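Local coordinates for protein broad specificity aminotransferase (Leishmania mexicana, PDB 4WB0) that probably transfers amino groups between amino acids and 2-oxo acids, L-aspartate and 2-oxoglutarate among them, with pyridoxal 5'-phosphate as cofactor, at residues A241-F244 and A245-G248; Y339-L342 and L343-T347. All blocks are in the same frame, centred on the assembly; numbering follows the deposited sequence.

Contact 1. Residues A241-F244 and A245-G248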
loop_
_atom_site.group_PDB
_atom_site.type_symbol
_atom_site.label_atom_id
_atom_site.label_comp_id
_atom_site.label_asym_id
_atom_site.label_seq_id
_atom_site.Cartn_x
_atom_site.Cartn_y
_atom_site.Cartn_z
ATOM N N ALA A 241 23.835 5.428 -9.233
ATOM C CA ALA A 241 22.662 5.905 -9.972
ATOM C C ALA A 241 23.008 7.061 -10.916
ATOM O O ALA A 241 22.573 7.083 -12.057
ATOM C CB ALA A 241 21.531 6.291 -8.992
ATOM N N ARG A 242 23.818 8.001 -10.471
ATOM C CA ARG A 242 24.085 9.186 -11.267
ATOM C C ARG A 242 24.974 8.821 -12.467
ATOM O O ARG A 242 24.827 9.356 -13.544
ATOM C CB ARG A 242 24.722 10.252 -10.412
ATOM C CG ARG A 242 23.692 10.863 -9.438
ATOM C CD ARG A 242 24.284 11.869 -8.499
ATOM N NE ARG A 242 23.317 12.210 -7.450
ATOM C CZ ARG A 242 23.514 13.172 -6.557
ATOM N NH1 ARG A 242 24.641 13.890 -6.556
ATOM N NH2 ARG A 242 22.603 13.391 -5.623
ATOM N N LEU A 243 25.858 7.876 -12.246
ATOM C CA LEU A 243 26.752 7.392 -13.301
ATOM C C LEU A 243 25.935 6.725 -14.383
ATOM O O LEU A 243 26.098 7.020 -15.584
ATOM C CB LEU A 243 27.763 6.388 -12.750
ATOM C CG LEU A 243 28.618 5.704 -13.824
ATOM C CD1 LEU A 243 29.535 6.706 -14.438
ATOM C CD2 LEU A 243 29.452 4.646 -13.151
ATOM N N PHE A 244 25.028 5.861 -13.961
ATOM C CA PHE A 244 24.272 5.059 -14.915
ATOM C C PHE A 244 23.354 5.969 -15.716
ATOM O O PHE A 244 23.201 5.797 -16.943
ATOM C CB PHE A 244 23.465 3.953 -14.195
ATOM C CG PHE A 244 24.253 2.660 -13.925
ATOM C CD1 PHE A 244 25.513 2.693 -13.430
ATOM C CD2 PHE A 244 23.661 1.433 -14.104
ATOM C CE1 PHE A 244 26.213 1.554 -13.176
ATOM C CE2 PHE A 244 24.361 0.253 -13.807
ATOM C CZ PHE A 244 25.641 0.331 -13.350
ATOM N N ALA A 245 22.830 6.993 -15.059
ATOM C CA ALA A 245 22.034 7.998 -15.745
ATOM C C ALA A 245 22.902 8.713 -16.785
ATOM O O ALA A 245 22.512 8.873 -17.948
ATOM C CB ALA A 245 21.460 8.973 -14.751
ATOM N N ARG A 246 24.087 9.162 -16.360
ATOM C CA ARG A 246 24.992 9.915 -17.245
ATOM C C ARG A 246 25.414 9.029 -18.457
ATOM O O ARG A 246 25.587 9.486 -19.612
ATOM C CB ARG A 246 26.225 10.367 -16.474
ATOM C CG ARG A 246 27.045 11.456 -17.123
ATOM C CD ARG A 246 27.927 12.162 -16.055
ATOM N NE ARG A 246 28.365 11.241 -14.997
ATOM C CZ ARG A 246 28.014 11.318 -13.706
ATOM N NH1 ARG A 246 27.215 12.278 -13.241
ATOM N NH2 ARG A 246 28.473 10.420 -12.861
ATOM N N ARG A 247 25.552 7.750 -18.206
ATOM C CA ARG A 247 25.954 6.798 -19.285
ATOM C C ARG A 247 24.776 6.458 -20.251
ATOM O O ARG A 247 24.980 5.774 -21.261
ATOM C CB ARG A 247 26.453 5.478 -18.721
ATOM C CG ARG A 247 27.788 5.476 -17.974
ATOM C CD ARG A 247 28.992 5.848 -18.788
ATOM N NE ARG A 247 29.143 5.031 -19.994
ATOM C CZ ARG A 247 29.782 3.866 -20.066
ATOM N NH1 ARG A 247 30.389 3.309 -19.023
ATOM N NH2 ARG A 247 29.831 3.275 -21.229
ATOM N N GLY A 248 23.559 6.899 -19.939
ATOM C CA GLY A 248 22.430 6.701 -20.852
ATOM C C GLY A 248 21.596 5.438 -20.593
ATOM O O GLY A 248 20.807 5.022 -21.411
#
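Arg-246 folds back over the turn of helix that precedes it and lays one face of its guanidinium on a backbone carbonyl: Arg-242 O stands 3.6 Å above the plane, over the centre of the group. The same oxygen accepts the amide of Arg-246, with N and O 2.9 Å apart, so one residue meets it with both its backbone and its flat end. The bend that brings the group back is at chi3 (33°), well short of a staggered value. Arg-246 NH2 also comes to 3.5 Å from Leu-243 CA, and the Leu-243 side chain crosses that of Arg-246 at about a right angle. Leu-243 and Arg-247, by contrast, run side by side in the same direction, CD1 of the leucine 4.1 Å from CG of the arginine.

Beneath these side chains lies the last turn of helix 239-246, where Ala-245 N bonds to Ala-241 O at 3.0 Å, and Arg-247 N to Leu-243 O at 2.8 Å. Gly-248 then takes a positive phi (93°) and closes a Schellman motif, its N bonded to Ala-245 O at 3.0 Å. Having no CB, Gly-248 adopts this phi without crowding the carbonyl oxygen of Arg-247.

Further out, Arg-247 reaches Ser-211 and Asn-207 on helix 203-215, the helix on which Leu-243 and Phe-244 also pack. Arg-242 extends the other way, to the carbonyls of Thr-94 and Met-93 and to a salt bridge with Asp-235, while the Phe-244 ring meets that of Phe-222 on strand 219-224.

Contact 2. Residues Y339-L342 and L343-T347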
loop_
_atom_site.group_PDB
_atom_site.type_symbol
_atom_site.label_atom_id
_atom_site.label_comp_id
_atom_site.label_asym_id
_atom_site.label_seq_id
_atom_site.Cartn_x
_atom_site.Cartn_y
_atom_site.Cartn_z
ATOM N N TYR A 339 35.336 -4.771 16.464
ATOM C CA TYR A 339 36.606 -5.200 15.849
ATOM C C TYR A 339 37.730 -5.207 16.891
ATOM O O TYR A 339 38.459 -6.200 17.057
ATOM C CB TYR A 339 36.939 -4.268 14.670
ATOM C CG TYR A 339 38.308 -4.484 14.074
ATOM C CD1 TYR A 339 38.563 -5.583 13.250
ATOM C CD2 TYR A 339 39.336 -3.586 14.313
ATOM C CE1 TYR A 339 39.820 -5.780 12.671
ATOM C CE2 TYR A 339 40.587 -3.777 13.766
ATOM C CZ TYR A 339 40.827 -4.872 12.941
ATOM O OH TYR A 339 42.080 -5.061 12.409
ATOM N N ASP A 340 37.832 -4.110 17.634
ATOM C CA ASP A 340 38.888 -3.972 18.636
ATOM C C ASP A 340 38.791 -5.059 19.663
ATOM O O ASP A 340 39.808 -5.552 20.117
ATOM C CB ASP A 340 38.840 -2.610 19.326
ATOM C CG ASP A 340 39.468 -1.504 18.489
ATOM O OD1 ASP A 340 40.219 -1.822 17.536
ATOM O OD2 ASP A 340 39.214 -0.312 18.786
ATOM N N GLU A 341 37.582 -5.489 19.997
ATOM C CA GLU A 341 37.435 -6.492 21.027
ATOM C C GLU A 341 37.775 -7.865 20.442
ATOM O O GLU A 341 38.344 -8.721 21.137
ATOM C CB GLU A 341 36.031 -6.469 21.631
ATOM C CG GLU A 341 35.870 -7.469 22.785
ATOM C CD GLU A 341 36.465 -6.977 24.110
ATOM O OE1 GLU A 341 37.349 -6.070 24.118
ATOM O OE2 GLU A 341 36.034 -7.518 25.159
ATOM N N LEU A 342 37.452 -8.071 19.171
ATOM C CA LEU A 342 37.830 -9.328 18.500
ATOM C C LEU A 342 39.347 -9.524 18.454
ATOM O O LEU A 342 39.848 -10.637 18.618
ATOM C CB LEU A 342 37.254 -9.367 17.093
ATOM C CG LEU A 342 35.748 -9.572 17.050
ATOM C CD1 LEU A 342 35.297 -9.303 15.640
ATOM C CD2 LEU A 342 35.368 -10.977 17.477
ATOM N N LEU A 343 40.072 -8.429 18.268
ATOM C CA LEU A 343 41.530 -8.426 18.335
ATOM C C LEU A 343 42.076 -8.686 19.747
ATOM O O LEU A 343 43.026 -9.461 19.937
ATOM C CB LEU A 343 42.057 -7.080 17.834
ATOM C CG LEU A 343 41.807 -6.699 16.385
ATOM C CD1 LEU A 343 42.482 -5.372 16.109
ATOM C CD2 LEU A 343 42.337 -7.754 15.455
ATOM N N ARG A 344 41.499 -8.025 20.744
ATOM C CA ARG A 344 41.954 -8.218 22.122
ATOM C C ARG A 344 41.704 -9.638 22.588
ATOM O O ARG A 344 42.501 -10.188 23.342
ATOM C CB ARG A 344 41.271 -7.227 23.087
ATOM C CG ARG A 344 41.793 -7.296 24.535
ATOM C CD ARG A 344 40.925 -6.438 25.465
ATOM N NE ARG A 344 39.620 -7.072 25.671
ATOM C CZ ARG A 344 39.418 -8.070 26.535
ATOM N NH1 ARG A 344 40.419 -8.518 27.281
ATOM N NH2 ARG A 344 38.214 -8.617 26.677
ATOM N N LEU A 345 40.621 -10.256 22.134
ATOM C CA LEU A 345 40.401 -11.663 22.472
ATOM C C LEU A 345 41.231 -12.599 21.571
ATOM O O LEU A 345 41.244 -13.815 21.768
ATOM C CB LEU A 345 38.914 -11.999 22.366
ATOM C CG LEU A 345 37.986 -11.235 23.330
ATOM C CD1 LEU A 345 36.524 -11.227 22.832
ATOM C CD2 LEU A 345 38.074 -11.803 24.735
ATOM N N GLN A 346 41.917 -12.042 20.581
ATOM C CA GLN A 346 42.660 -12.858 19.607
ATOM C C GLN A 346 41.798 -13.970 18.994
ATOM O O GLN A 346 42.247 -15.120 18.820
ATOM C CB GLN A 346 43.906 -13.450 20.275
ATOM C CG GLN A 346 44.833 -12.373 20.824
ATOM C CD GLN A 346 45.876 -12.907 21.800
ATOM O OE1 GLN A 346 45.868 -14.085 22.162
ATOM N NE2 GLN A 346 46.780 -12.033 22.231
ATOM N N THR A 347 40.553 -13.624 18.677
ATOM C CA THR A 347 39.646 -14.572 18.051
ATOM C C THR A 347 40.316 -15.104 16.772
ATOM O O THR A 347 40.814 -14.299 15.977
ATOM C CB THR A 347 38.293 -13.908 17.719
ATOM O OG1 THR A 347 37.783 -13.265 18.889
ATOM C CG2 THR A 347 37.301 -14.949 17.270
HETATM O O HOH W 1 41.350 -11.603 16.348
#
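One face of the Tyr-339 ring carries Leu-343, whose CG lies 4.0 Å above the plane, offset toward the rim, in a CH-pi contact. CD1 of Leu-343 comes closer still, 3.4 Å from Tyr-339 CE2. The guanidinium of Arg-344 is used at its edge: it grips Glu-341 side-on in a salt bridge, NE to OE1 and NH2 to OE2, each 2.9 Å and nearly straight. Both oxygens lie in the guanidinium plane, yet the carboxylate is turned 48° from it, so the nitrogens meet them from above the carboxylate plane. Glu-341 curls round to present both oxygens because its chain bends at chi2 (79°).

The helix ends here in a Schellman motif, with Gln-346 at positive phi and Thr-347 N bonded to Leu-342 O at 3.1 Å. A water donates to Leu-342 O and Thr-347 O, bridging the same turn, and Leu-342 CD2 packs 3.6 Å from Thr-347 OG1.

Tyr-339 OH bonds to Glu-352 of helix 352-356. Helix 394-410 runs past the end of helix 314-344, taking Leu-342 on Ile-404, Glu-341 on Leu-398 and Ala-401, and bonding through Asn-405 to Thr-347 OG1 and through Arg-409 to Leu-345 O.

Contact 1 and contact 2 are the same kind of structure in two distant places, each a helix C-terminus closed by a Schellman motif. Glycine makes the turn in contact 1; in contact 2 it is Gln-346. Their centres lie 41 Å apart and their nearest atoms about 29 Å, with no touch between them. Contact 1 sits beside the mixed sheet whose strands include 219-224, packed between helices 203-215 and 84-95. Contact 2 comes later in the chain, at the far end of the long helix 314-344 and against helix 394-410. No residue of the other subunit touches either, and neither contact includes cofactor atoms: both are structural packing.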